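Local coordinates for phosphoenolpyruvate-protein phosphotransferase (Coxiella burnetii, PDB 3TRC) that probably transfers phosphate from phosphoenolpyruvate to a histidine of a partner protein, this chain being its GAF domain, at residues E16-P21 and A152-A157. Residues are numbered along the deposited sequence; the frame is centred on the assembly and turned at random.
Sequences EVNAAP and AIHLAA
Val-17 lays its CG1 methyl over one face of the His-154 imidazole in a CH-pi contact, 4.0 Å from CG1 to the ring centroid and 21° off the ring normal. The methyl is offset toward the rim, so its nearest ring atom is NE2, at 3.8 Å from CG1. The CA atoms of Val-17 and His-154 stand 8.5 Å apart, and the long imidazole spans much of that gap, so a short, branched valine is enough to meet it. CB of His-154 already points toward helix 3-19, and with CG anti to the backbone N (chi1 -160°) the ring extends on across. Asn-18 works at the ring's edge. Its OD1 lies 2.9 Å from CE1 of His-154, a close polar contact with the carbon between the two ring nitrogens; the amide is turned 75° from the ring plane. In this GAF domain helices 3-19, 23-37 and 142-164 gather on one side of the antiparallel sheet, and the small side chains of Ala-152 and Ala-156 let helix 142-164 lie close on Ile-118 and Ile-120 of strand 114-122. Helix 23-37 adds Val-30, which touches both Val-17 and Leu-155. Farther out, Glu-16 joins the same helix through a salt bridge to Arg-33. Asn-18 also packs on Ile-153 of the second subunit, and Ile-153 and Ala-157 on Asn-18 of that subunit, so both helices take part in the dimer interface.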
loop_
_atom_site.group_PDB
_atom_site.type_symbol
_atom_site.label_atom_id
_atom_site.label_comp_id
_atom_site.label_asym_id
_atom_site.label_seq_id
_atom_site.Cartn_x
_atom_site.Cartn_y
_atom_site.Cartn_z
ATOM N N GLU A 16 -5.393 -7.512 3.601
ATOM C CA GLU A 16 -6.361 -8.421 2.999
ATOM C C GLU A 16 -6.111 -8.666 1.506
ATOM O O GLU A 16 -6.278 -9.784 1.025
ATOM C CB GLU A 16 -7.793 -7.924 3.238
ATOM C CG GLU A 16 -8.308 -8.144 4.658
ATOM C CD GLU A 16 -9.765 -7.736 4.823
ATOM O OE1 GLU A 16 -10.218 -6.820 4.105
ATOM O OE2 GLU A 16 -10.463 -8.334 5.667
ATOM N N VAL A 17 -5.710 -7.626 0.780
ATOM C CA VAL A 17 -5.406 -7.776 -0.643
ATOM C C VAL A 17 -4.222 -8.711 -0.859
ATOM O O VAL A 17 -4.273 -9.607 -1.698
ATOM C CB VAL A 17 -5.127 -6.422 -1.332
ATOM C CG1 VAL A 17 -4.603 -6.643 -2.753
ATOM C CG2 VAL A 17 -6.385 -5.567 -1.352
ATOM N N ASN A 18 -3.154 -8.512 -0.095
ATOM C CA ASN A 18 -1.981 -9.362 -0.257
ATOM C C ASN A 18 -2.225 -10.807 0.174
ATOM O O ASN A 18 -1.534 -11.714 -0.275
ATOM C CB ASN A 18 -0.761 -8.762 0.446
ATOM C CG ASN A 18 -0.119 -7.655 -0.362
ATOM O OD1 ASN A 18 -0.401 -7.500 -1.552
ATOM N ND2 ASN A 18 0.754 -6.885 0.272
ATOM N N ALA A 19 -3.225 -11.016 1.026
ATOM C CA ALA A 19 -3.575 -12.357 1.497
ATOM C C ALA A 19 -4.606 -13.050 0.603
ATOM O O ALA A 19 -4.852 -14.247 0.735
ATOM C CB ALA A 19 -4.074 -12.307 2.936
ATOM N N ALA A 20 -5.212 -12.292 -0.303
ATOM C CA ALA A 20 -6.182 -12.859 -1.230
ATOM C C ALA A 20 -5.534 -13.929 -2.102
ATOM O O ALA A 20 -4.412 -13.764 -2.571
ATOM C CB ALA A 20 -6.791 -11.766 -2.093
ATOM N N PRO A 21 -6.251 -15.035 -2.330
ATOM C CA PRO A 21 -5.713 -16.175 -3.083
ATOM C C PRO A 21 -5.672 -15.976 -4.603
ATOM O O PRO A 21 -4.969 -16.716 -5.292
ATOM C CB PRO A 21 -6.664 -17.315 -2.708
ATOM C CG PRO A 21 -7.941 -16.641 -2.343
ATOM C CD PRO A 21 -7.584 -15.308 -1.764
ATOM N N ALA A 152 -5.304 2.311 -5.428
ATOM C CA ALA A 152 -5.287 1.994 -6.854
ATOM C C ALA A 152 -3.900 1.596 -7.354
ATOM O O ALA A 152 -3.773 0.836 -8.317
ATOM C CB ALA A 152 -5.828 3.166 -7.673
ATOM N N ILE A 153 -2.858 2.126 -6.720
ATOM C CA ILE A 153 -1.496 1.728 -7.055
ATOM C C ILE A 153 -1.314 0.243 -6.764
ATOM O O ILE A 153 -0.704 -0.489 -7.542
ATOM C CB ILE A 153 -0.466 2.555 -6.269
ATOM C CG1 ILE A 153 -0.637 4.036 -6.618
ATOM C CG2 ILE A 153 0.948 2.082 -6.572
ATOM C CD1 ILE A 153 0.158 4.978 -5.755
ATOM N N HIS A 154 -1.869 -0.197 -5.641
ATOM C CA HIS A 154 -1.806 -1.597 -5.242
ATOM C C HIS A 154 -2.592 -2.442 -6.243
ATOM O O HIS A 154 -2.123 -3.479 -6.702
ATOM C CB HIS A 154 -2.387 -1.744 -3.832
ATOM C CG HIS A 154 -1.974 -2.992 -3.115
ATOM N ND1 HIS A 154 -1.212 -3.982 -3.703
ATOM C CD2 HIS A 154 -2.221 -3.412 -1.853
ATOM C CE1 HIS A 154 -1.010 -4.954 -2.834
ATOM N NE2 HIS A 154 -1.614 -4.634 -1.701
ATOM N N LEU A 155 -3.799 -1.992 -6.578
ATOM C CA LEU A 155 -4.636 -2.700 -7.541
ATOM C C LEU A 155 -3.955 -2.835 -8.899
ATOM O O LEU A 155 -4.061 -3.874 -9.552
ATOM C CB LEU A 155 -5.985 -1.998 -7.693
ATOM C CG LEU A 155 -6.788 -1.896 -6.392
ATOM C CD1 LEU A 155 -8.090 -1.157 -6.629
ATOM C CD2 LEU A 155 -7.053 -3.278 -5.819
ATOM N N ALA A 156 -3.258 -1.786 -9.325
ATOM C CA ALA A 156 -2.529 -1.828 -10.592
ATOM C C ALA A 156 -1.491 -2.945 -10.582
ATOM O O ALA A 156 -1.358 -3.701 -11.550
ATOM C CB ALA A 156 -1.868 -0.482 -10.878
ATOM N N ALA A 157 -0.754 -3.053 -9.481
ATOM C CA ALA A 157 0.267 -4.085 -9.358
ATOM C C ALA A 157 -0.358 -5.471 -9.385
ATOM O O ALA A 157 0.167 -6.386 -10.012
ATOM C CB ALA A 157 1.075 -3.894 -8.077
#